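PDB 2CU5: conserved Hypothetical Protein TT1486 from Thermus thermophilus, which is of unconfirmed function but belongs to the UPF0047 (YjbQ) family and may have secondary thiamine-phosphate synthase activity. Local coordinates for residues 9-14 against 120-125; 33-38 against 91-96; 41-46 against 111-116. All coordinates share one frame; numbering follows the deposited sequence.

Interaction 1: 9-14 against 120-125; sequences VPTPEE and RVREVW
Val9 and Arg122 face each other as an antiparallel hydrogen-bonded pair, with Val9 N donating to Arg122 O at 2.7 Å and Arg122 N donating to Val9 O at 2.9 Å, while the short strand axes run at 140°. Pro10, which has no N-H to offer, falls at the non-hydrogen-bonded pair with Val121, and there its CA approaches Arg120 O in a CA-H...O contact of 3.4 Å. One residue on, Thr11 N reaches Arg120 O at 2.8 Å. The hydroxyl of Thr11 sits between its own backbone N and carbonyl carbon (chi1 61°), and Arg120 N donates to this OG1 at 3.1 Å. OG1 also hydrogen-bonds Glu115 OE1, the same carboxylate oxygen that pairs with Arg122 NE. The other branch, Thr11 CG2, meets Arg122 CG at 3.9 Å, the two side chains crossing at about a right angle. An alanine in place of Thr11 would probably leave Arg120 N to rely on its weak bond to the residue 11 carbonyl, take one partner from Glu115 OE1 and open a gap beside the Arg122 chain. Beyond, the Arg122 guanidinium lies flat under Arg120 CD, which stands 3.5 Å above its centre. At the far end Val9 CG2 touches Val124 CG2 at 4.0 Å, and both valines pack on Leu113. The pairing is that of strand 5-11, outermost in this chain's sheet, on its antiparallel neighbour, with Pro10 and Val121 on the exposed face and Val9, Thr11, Arg122 and Val124 turned to the interior of a two-sheet fold.

Interaction 2: 33-38 against 91-96; sequences LVYLFV and GVHLLL
Leu33 begins the contact by resting CD2 against Leu96 O, at 3.6 Å, while its CB meets Leu95 CD1. Val34 then forms a hydrogen-bonded pair with Leu96: Val34 N lies 2.6 Å from Leu96 O, and Leu96 N binds back to Val34 O. Tyr35, opposite Leu95, has its CG anti to the backbone N (chi1 172°); the Tyr35 and His93 side chains cross at about a right angle, with His93 CD2 at the edge of the Tyr35 ring, 3.9 Å from Tyr35 CE1. The phenol OH goes on to hydrogen-bond Leu95 O of the second subunit, while His93 meets His93 of the third subunit ring to ring. Strands 32-37 and 93-99 are antiparallel neighbours in a five-stranded sheet whose Tyr35, Phe37, His93 and Leu95 face takes part in trimer contacts, and whose Val34, Leu36, Leu94 and Leu96 face packs mostly inside the subunit. On that inner face Leu36 CD1 touches Leu96 CD1 at 4.0 Å, and Leu36 CB lies against Leu94 CB; Leu45 and Val111 of the second sheet pack here. Leu36 also exchanges backbone bonds with Leu94, and its O draws close to His93 CA. Phe37 lies side by side with Val92, pointing the same way, its CE1 3.8 Å from Val92 CG2, and His93 CB sits in the plane of the ring at its edge. Trp125 of the adjoining strand meets this ring as well. Beyond the last bridge, Val38 N bonds Val92 O at 3.1 Å, and Val38 pushes CG2 to within 3.6 Å of Val92 CB.

Interaction 3: 41-46 against 111-116; sequences TTCGLT and VFLAEF
Gly44 and Ala114 form one hydrogen-bonded pair, Gly44 N to Ala114 O at 2.8 Å and Ala114 N to Gly44 O at 2.7 Å, and Thr46 with Phe112 forms the next, in antiparallel strands whose short axes run at 160°. The Phe116 N to Thr42 O bond at the loop end is weak. Packing contacts divide between the faces. On one, Cys43 CB meets Leu113 CD2 at 4.0 Å, and Leu45 turns its CD2 to Leu113 CA, 4.1 Å away. The Glu115 chain packs on this face too: chi2 (62°) bends it at CD, and OE2 lies 3.7 Å from Cys43 CB. On the other, Thr46 CG2 lies 4.0 Å from Phe112 CB, while Phe116 swings its ring back past the glycine, its CD2 3.9 Å from Cys43 CA and its CE2 4.0 Å from Gly44 N. Among polar groups, Glu115 OE2 accepts from Asp117 N, and OE1 is already engaged by strands 5-11 and 120-128, so both carboxylate oxygens of this buried side chain are satisfied. In the fold strand 110-115 is the middle of a three-stranded sheet, with 15-18 and 43-48 at its sides; Leu113 packs on Arg122 and Val124 of strand 120-128, and Phe116 on Lys86 and Thr90 of helix 81-90.

In the fold
The three contacts lie in two antiparallel sheets packed on each other. Interactions 1 and 2 belong to the five-stranded sheet, their centres about 16 Å apart, linked where strand 120-128 lies beside 32-37 and Trp125 N reaches Phe37 O. Interaction 3 is in the three-stranded sheet; its centre is about 8 Å from that of interaction 1 and about 11 Å from that of interaction 2. Along the chain, interaction 1 encloses the other two, whose segments alternate, so strands from near both chain ends close the fold. Polar links tie interaction 3 to interaction 1 through Glu115 and Thr42, whereas Val38, Leu45, Leu96 and Val111 tie it to interaction 2 by apolar packing, together with a probable Leu45 N to Gly91 O hydrogen bond.

Interaction 1: 9-14 against 120-125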
loop_
_atom_site.group_PDB
_atom_site.type_symbol
_atom_site.label_atom_id
_atom_site.label_comp_id
_atom_site.label_asym_id
_atom_site.label_seq_id
_atom_site.Cartn_x
_atom_site.Cartn_y
_atom_site.Cartn_z
ATOM N N VAL A 9 12.647 -1.528 -16.899
ATOM C CA VAL A 9 12.273 -2.935 -16.881
ATOM C C VAL A 9 11.288 -3.394 -17.949
ATOM O O VAL A 9 10.166 -2.904 -18.013
ATOM C CB VAL A 9 11.664 -3.285 -15.496
ATOM C CG1 VAL A 9 11.479 -4.779 -15.360
ATOM C CG2 VAL A 9 12.560 -2.751 -14.385
ATOM N N PRO A 10 11.701 -4.339 -18.810
ATOM C CA PRO A 10 10.776 -4.816 -19.843
ATOM C C PRO A 10 9.680 -5.641 -19.160
ATOM O O PRO A 10 9.964 -6.420 -18.246
ATOM C CB PRO A 10 11.666 -5.678 -20.737
ATOM C CG PRO A 10 13.026 -5.050 -20.571
ATOM C CD PRO A 10 13.074 -4.800 -19.085
ATOM N N THR A 11 8.438 -5.472 -19.598
ATOM C CA THR A 11 7.323 -6.209 -19.007
ATOM C C THR A 11 6.447 -6.867 -20.065
ATOM O O THR A 11 6.379 -6.405 -21.203
ATOM C CB THR A 11 6.427 -5.276 -18.174
ATOM O OG1 THR A 11 5.894 -4.252 -19.022
ATOM C CG2 THR A 11 7.229 -4.628 -17.050
ATOM N N PRO A 12 5.780 -7.974 -19.707
ATOM C CA PRO A 12 4.897 -8.684 -20.640
ATOM C C PRO A 12 3.530 -8.001 -20.625
ATOM O O PRO A 12 3.363 -6.980 -19.966
ATOM C CB PRO A 12 4.847 -10.087 -20.054
ATOM C CG PRO A 12 4.877 -9.814 -18.582
ATOM C CD PRO A 12 5.965 -8.755 -18.470
ATOM N N GLU A 13 2.554 -8.557 -21.339
ATOM C CA GLU A 13 1.225 -7.950 -21.355
ATOM C C GLU A 13 0.770 -7.791 -19.909
ATOM O O GLU A 13 0.233 -6.755 -19.517
ATOM C CB GLU A 13 0.233 -8.832 -22.118
ATOM C CG GLU A 13 -1.083 -8.133 -22.407
ATOM C CD GLU A 13 -2.078 -9.026 -23.115
ATOM O OE1 GLU A 13 -1.676 -9.722 -24.072
ATOM O OE2 GLU A 13 -3.263 -9.023 -22.719
ATOM N N GLU A 14 0.988 -8.835 -19.119
ATOM C CA GLU A 14 0.636 -8.799 -17.711
ATOM C C GLU A 14 1.417 -9.867 -16.973
ATOM O O GLU A 14 1.627 -10.970 -17.487
ATOM C CB GLU A 14 -0.874 -8.998 -17.508
ATOM C CG GLU A 14 -1.351 -10.440 -17.428
ATOM C CD GLU A 14 -2.745 -10.550 -16.819
ATOM O OE1 GLU A 14 -3.226 -11.686 -16.617
ATOM O OE2 GLU A 14 -3.361 -9.499 -16.541
ATOM N N ARG A 120 5.505 -3.386 -21.980
ATOM C CA ARG A 120 6.128 -2.068 -22.017
ATOM C C ARG A 120 7.542 -2.166 -21.467
ATOM O O ARG A 120 8.050 -3.252 -21.204
ATOM C CB ARG A 120 5.369 -1.075 -21.134
ATOM C CG ARG A 120 3.875 -0.968 -21.361
ATOM C CD ARG A 120 3.379 0.313 -20.735
ATOM N NE ARG A 120 1.936 0.480 -20.829
ATOM C CZ ARG A 120 1.332 1.658 -20.756
ATOM N NH1 ARG A 120 0.010 1.741 -20.840
ATOM N NH2 ARG A 120 2.056 2.760 -20.619
ATOM N N VAL A 121 8.169 -1.006 -21.324
ATOM C CA VAL A 121 9.482 -0.904 -20.712
ATOM C C VAL A 121 9.197 0.152 -19.660
ATOM O O VAL A 121 9.120 1.345 -19.955
ATOM C CB VAL A 121 10.577 -0.409 -21.672
ATOM C CG1 VAL A 121 11.873 -0.223 -20.901
ATOM C CG2 VAL A 121 10.803 -1.429 -22.774
ATOM N N ARG A 122 8.984 -0.314 -18.438
ATOM C CA ARG A 122 8.654 0.551 -17.316
ATOM C C ARG A 122 9.889 1.109 -16.641
ATOM O O ARG A 122 10.984 0.588 -16.804
ATOM C CB ARG A 122 7.861 -0.236 -16.277
ATOM C CG ARG A 122 6.567 -0.823 -16.793
ATOM C CD ARG A 122 5.578 0.284 -17.099
ATOM N NE ARG A 122 4.215 -0.229 -17.131
ATOM C CZ ARG A 122 3.131 0.528 -17.242
ATOM N NH1 ARG A 122 1.932 -0.039 -17.257
ATOM N NH2 ARG A 122 3.242 1.846 -17.340
ATOM N N GLU A 123 9.683 2.174 -15.875
ATOM C CA GLU A 123 10.754 2.800 -15.114
ATOM C C GLU A 123 10.526 2.472 -13.645
ATOM O O GLU A 123 9.388 2.400 -13.183
ATOM C CB GLU A 123 10.726 4.322 -15.272
ATOM C CG GLU A 123 11.382 4.858 -16.529
ATOM C CD GLU A 123 11.433 6.377 -16.539
ATOM O OE1 GLU A 123 11.711 6.970 -15.474
ATOM O OE2 GLU A 123 11.205 6.982 -17.610
ATOM N N VAL A 124 11.616 2.254 -12.924
ATOM C CA VAL A 124 11.560 1.999 -11.499
ATOM C C VAL A 124 12.671 2.863 -10.918
ATOM O O VAL A 124 13.837 2.706 -11.282
ATOM C CB VAL A 124 11.829 0.523 -11.156
ATOM C CG1 VAL A 124 11.889 0.354 -9.646
ATOM C CG2 VAL A 124 10.728 -0.364 -11.740
ATOM N N TRP A 125 12.307 3.792 -10.045
ATOM C CA TRP A 125 13.295 4.671 -9.431
ATOM C C TRP A 125 13.792 4.082 -8.122
ATOM O O TRP A 125 13.015 3.528 -7.344
ATOM C CB TRP A 125 12.699 6.054 -9.187
ATOM C CG TRP A 125 12.217 6.726 -10.438
ATOM C CD1 TRP A 125 12.540 6.399 -11.726
ATOM C CD2 TRP A 125 11.350 7.864 -10.517
ATOM N NE1 TRP A 125 11.928 7.265 -12.602
ATOM C CE2 TRP A 125 11.194 8.175 -11.887
ATOM C CE3 TRP A 125 10.691 8.652 -9.563
ATOM C CZ2 TRP A 125 10.403 9.244 -12.329
ATOM C CZ3 TRP A 125 9.904 9.714 -10.001
ATOM C CH2 TRP A 125 9.770 9.999 -11.375
#

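Interaction 2: 33-38 against 91-96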
loop_
_atom_site.group_PDB
_atom_site.type_symbol
_atom_site.label_atom_id
_atom_site.label_comp_id
_atom_site.label_asym_id
_atom_site.label_seq_id
_atom_site.Cartn_x
_atom_site.Cartn_y
_atom_site.Cartn_z
ATOM N N LEU A 33 17.937 1.699 4.425
ATOM C CA LEU A 33 16.667 1.603 3.720
ATOM C C LEU A 33 16.815 1.979 2.249
ATOM O O LEU A 33 17.686 2.766 1.877
ATOM C CB LEU A 33 15.619 2.492 4.398
ATOM C CG LEU A 33 15.143 1.947 5.748
ATOM C CD1 LEU A 33 14.347 2.993 6.508
ATOM C CD2 LEU A 33 14.310 0.700 5.503
ATOM N N VAL A 34 15.960 1.387 1.422
ATOM C CA VAL A 34 15.951 1.623 -0.015
ATOM C C VAL A 34 14.527 1.970 -0.440
ATOM O O VAL A 34 13.583 1.254 -0.105
ATOM C CB VAL A 34 16.398 0.360 -0.791
ATOM C CG1 VAL A 34 16.290 0.602 -2.286
ATOM C CG2 VAL A 34 17.833 -0.013 -0.410
ATOM N N TYR A 35 14.381 3.068 -1.170
ATOM C CA TYR A 35 13.073 3.508 -1.649
ATOM C C TYR A 35 12.908 3.122 -3.120
ATOM O O TYR A 35 13.829 3.302 -3.920
ATOM C CB TYR A 35 12.948 5.028 -1.489
ATOM C CG TYR A 35 11.720 5.637 -2.126
ATOM C CD1 TYR A 35 10.452 5.447 -1.578
ATOM C CD2 TYR A 35 11.827 6.403 -3.287
ATOM C CE1 TYR A 35 9.314 6.009 -2.178
ATOM C CE2 TYR A 35 10.700 6.969 -3.889
ATOM C CZ TYR A 35 9.449 6.768 -3.330
ATOM O OH TYR A 35 8.346 7.336 -3.928
ATOM N N LEU A 36 11.739 2.577 -3.461
ATOM C CA LEU A 36 11.427 2.175 -4.832
ATOM C C LEU A 36 10.115 2.824 -5.251
ATOM O O LEU A 36 9.168 2.888 -4.461
ATOM C CB LEU A 36 11.287 0.658 -4.941
ATOM C CG LEU A 36 12.486 -0.218 -4.576
ATOM C CD1 LEU A 36 12.099 -1.666 -4.793
ATOM C CD2 LEU A 36 13.699 0.147 -5.436
ATOM N N PHE A 37 10.051 3.280 -6.497
ATOM C CA PHE A 37 8.852 3.945 -7.002
ATOM C C PHE A 37 8.658 3.730 -8.502
ATOM O O PHE A 37 9.622 3.732 -9.267
ATOM C CB PHE A 37 8.971 5.451 -6.709
ATOM C CG PHE A 37 7.786 6.279 -7.155
ATOM C CD1 PHE A 37 6.578 6.231 -6.460
ATOM C CD2 PHE A 37 7.897 7.138 -8.246
ATOM C CE1 PHE A 37 5.500 7.030 -6.844
ATOM C CE2 PHE A 37 6.827 7.943 -8.640
ATOM C CZ PHE A 37 5.622 7.891 -7.936
ATOM N N VAL A 38 7.415 3.512 -8.925
ATOM C CA VAL A 38 7.137 3.400 -10.354
ATOM C C VAL A 38 6.329 4.650 -10.696
ATOM O O VAL A 38 5.271 4.902 -10.118
ATOM C CB VAL A 38 6.319 2.123 -10.746
ATOM C CG1 VAL A 38 7.228 0.910 -10.764
ATOM C CG2 VAL A 38 5.157 1.913 -9.788
ATOM N N GLY A 91 -0.243 -0.725 -5.142
ATOM C CA GLY A 91 0.606 0.322 -4.608
ATOM C C GLY A 91 1.720 0.580 -5.605
ATOM O O GLY A 91 2.069 -0.309 -6.381
ATOM N N VAL A 92 2.282 1.786 -5.584
ATOM C CA VAL A 92 3.351 2.138 -6.514
ATOM C C VAL A 92 4.702 2.457 -5.875
ATOM O O VAL A 92 5.582 3.019 -6.530
ATOM C CB VAL A 92 2.939 3.333 -7.403
ATOM C CG1 VAL A 92 1.725 2.954 -8.237
ATOM C CG2 VAL A 92 2.644 4.555 -6.544
ATOM N N HIS A 93 4.870 2.121 -4.602
ATOM C CA HIS A 93 6.149 2.363 -3.952
ATOM C C HIS A 93 6.425 1.324 -2.879
ATOM O O HIS A 93 5.507 0.676 -2.364
ATOM C CB HIS A 93 6.216 3.777 -3.352
ATOM C CG HIS A 93 5.701 3.877 -1.949
ATOM N ND1 HIS A 93 4.359 3.973 -1.648
ATOM C CD2 HIS A 93 6.354 3.903 -0.762
ATOM C CE1 HIS A 93 4.208 4.055 -0.339
ATOM N NE2 HIS A 93 5.403 4.015 0.223
ATOM N N LEU A 94 7.705 1.157 -2.565
ATOM C CA LEU A 94 8.136 0.206 -1.556
ATOM C C LEU A 94 9.279 0.838 -0.791
ATOM O O LEU A 94 9.938 1.740 -1.292
ATOM C CB LEU A 94 8.637 -1.086 -2.202
ATOM C CG LEU A 94 7.617 -2.003 -2.879
ATOM C CD1 LEU A 94 8.333 -3.160 -3.548
ATOM C CD2 LEU A 94 6.627 -2.498 -1.829
ATOM N N LEU A 95 9.498 0.359 0.425
ATOM C CA LEU A 95 10.587 0.838 1.264
ATOM C C LEU A 95 11.127 -0.450 1.860
ATOM O O LEU A 95 10.416 -1.152 2.580
ATOM C CB LEU A 95 10.061 1.770 2.350
ATOM C CG LEU A 95 11.137 2.424 3.221
ATOM C CD1 LEU A 95 12.086 3.229 2.342
ATOM C CD2 LEU A 95 10.477 3.310 4.271
ATOM N N LEU A 96 12.378 -0.770 1.540
ATOM C CA LEU A 96 12.980 -2.014 1.999
ATOM C C LEU A 96 14.362 -1.837 2.617
ATOM O O LEU A 96 15.062 -0.865 2.336
ATOM C CB LEU A 96 13.085 -2.982 0.819
ATOM C CG LEU A 96 11.777 -3.278 0.071
ATOM C CD1 LEU A 96 12.071 -3.767 -1.337
ATOM C CD2 LEU A 96 10.970 -4.307 0.856
#

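Interaction 3: 41-46 against 111-116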
loop_
_atom_site.group_PDB
_atom_site.type_symbol
_atom_site.label_atom_id
_atom_site.label_comp_id
_atom_site.label_asym_id
_atom_site.label_seq_id
_atom_site.Cartn_x
_atom_site.Cartn_y
_atom_site.Cartn_z
ATOM N N THR A 41 0.822 4.617 -13.707
ATOM C CA THR A 41 -0.504 4.445 -13.119
ATOM C C THR A 41 -1.187 3.135 -13.502
ATOM O O THR A 41 -2.307 2.871 -13.061
ATOM C CB THR A 41 -1.440 5.598 -13.523
ATOM O OG1 THR A 41 -1.593 5.604 -14.950
ATOM C CG2 THR A 41 -0.864 6.935 -13.072
ATOM N N THR A 42 -0.525 2.318 -14.318
ATOM C CA THR A 42 -1.104 1.047 -14.741
ATOM C C THR A 42 -0.241 -0.180 -14.446
ATOM O O THR A 42 -0.347 -1.211 -15.109
ATOM C CB THR A 42 -1.488 1.080 -16.242
ATOM O OG1 THR A 42 -0.370 1.506 -17.028
ATOM C CG2 THR A 42 -2.650 2.042 -16.456
ATOM N N CYS A 43 0.626 -0.046 -13.447
ATOM C CA CYS A 43 1.473 -1.142 -12.984
ATOM C C CYS A 43 1.746 -0.848 -11.510
ATOM O O CYS A 43 1.429 0.239 -11.025
ATOM C CB CYS A 43 2.783 -1.233 -13.783
ATOM S SG CYS A 43 3.954 0.123 -13.556
ATOM N N GLY A 44 2.303 -1.813 -10.787
ATOM C CA GLY A 44 2.576 -1.581 -9.379
ATOM C C GLY A 44 3.822 -2.280 -8.873
ATOM O O GLY A 44 4.529 -2.941 -9.631
ATOM N N LEU A 45 4.097 -2.110 -7.584
ATOM C CA LEU A 45 5.247 -2.740 -6.942
ATOM C C LEU A 45 4.731 -3.514 -5.744
ATOM O O LEU A 45 3.906 -3.011 -4.985
ATOM C CB LEU A 45 6.252 -1.690 -6.462
ATOM C CG LEU A 45 7.042 -0.944 -7.535
ATOM C CD1 LEU A 45 7.827 0.190 -6.889
ATOM C CD2 LEU A 45 7.967 -1.921 -8.259
ATOM N N THR A 46 5.221 -4.733 -5.570
ATOM C CA THR A 46 4.780 -5.550 -4.457
ATOM C C THR A 46 5.880 -6.510 -4.044
ATOM O O THR A 46 6.810 -6.786 -4.812
ATOM C CB THR A 46 3.517 -6.379 -4.838
ATOM O OG1 THR A 46 3.023 -7.073 -3.686
ATOM C CG2 THR A 46 3.851 -7.399 -5.913
ATOM N N VAL A 111 11.012 -9.071 -4.798
ATOM C CA VAL A 111 10.437 -7.790 -5.191
ATOM C C VAL A 111 9.940 -7.887 -6.626
ATOM O O VAL A 111 10.695 -8.256 -7.527
ATOM C CB VAL A 111 11.478 -6.653 -5.080
ATOM C CG1 VAL A 111 10.845 -5.323 -5.449
ATOM C CG2 VAL A 111 12.026 -6.606 -3.670
ATOM N N PHE A 112 8.666 -7.560 -6.833
ATOM C CA PHE A 112 8.060 -7.647 -8.157
ATOM C C PHE A 112 7.505 -6.356 -8.722
ATOM O O PHE A 112 6.953 -5.524 -8.000
ATOM C CB PHE A 112 6.899 -8.647 -8.152
ATOM C CG PHE A 112 7.310 -10.071 -7.974
ATOM C CD1 PHE A 112 7.846 -10.794 -9.037
ATOM C CD2 PHE A 112 7.143 -10.702 -6.748
ATOM C CE1 PHE A 112 8.209 -12.135 -8.878
ATOM C CE2 PHE A 112 7.501 -12.031 -6.578
ATOM C CZ PHE A 112 8.035 -12.753 -7.647
ATOM N N LEU A 113 7.665 -6.198 -10.030
ATOM C CA LEU A 113 7.073 -5.069 -10.720
ATOM C C LEU A 113 5.812 -5.741 -11.267
ATOM O O LEU A 113 5.890 -6.616 -12.122
ATOM C CB LEU A 113 7.949 -4.585 -11.876
ATOM C CG LEU A 113 7.486 -3.260 -12.502
ATOM C CD1 LEU A 113 8.485 -2.827 -13.562
ATOM C CD2 LEU A 113 6.095 -3.409 -13.112
ATOM N N ALA A 114 4.655 -5.351 -10.751
ATOM C CA ALA A 114 3.397 -5.942 -11.186
ATOM C C ALA A 114 2.837 -5.214 -12.400
ATOM O O ALA A 114 2.253 -4.147 -12.268
ATOM C CB ALA A 114 2.389 -5.904 -10.032
ATOM N N GLU A 115 3.014 -5.803 -13.580
ATOM C CA GLU A 115 2.523 -5.205 -14.820
ATOM C C GLU A 115 1.087 -5.626 -15.121
ATOM O O GLU A 115 0.797 -6.816 -15.213
ATOM C CB GLU A 115 3.408 -5.613 -16.000
ATOM C CG GLU A 115 2.920 -5.051 -17.325
ATOM C CD GLU A 115 2.929 -3.533 -17.346
ATOM O OE1 GLU A 115 3.964 -2.948 -17.735
ATOM O OE2 GLU A 115 1.907 -2.920 -16.960
ATOM N N PHE A 116 0.203 -4.648 -15.295
ATOM C CA PHE A 116 -1.198 -4.934 -15.592
ATOM C C PHE A 116 -1.618 -4.413 -16.968
ATOM O O PHE A 116 -2.735 -4.670 -17.414
ATOM C CB PHE A 116 -2.102 -4.314 -14.521
ATOM C CG PHE A 116 -1.719 -4.686 -13.114
ATOM C CD1 PHE A 116 -1.713 -6.015 -12.708
ATOM C CD2 PHE A 116 -1.371 -3.700 -12.193
ATOM C CE1 PHE A 116 -1.370 -6.363 -11.402
ATOM C CE2 PHE A 116 -1.026 -4.035 -10.884
ATOM C CZ PHE A 116 -1.026 -5.367 -10.490
#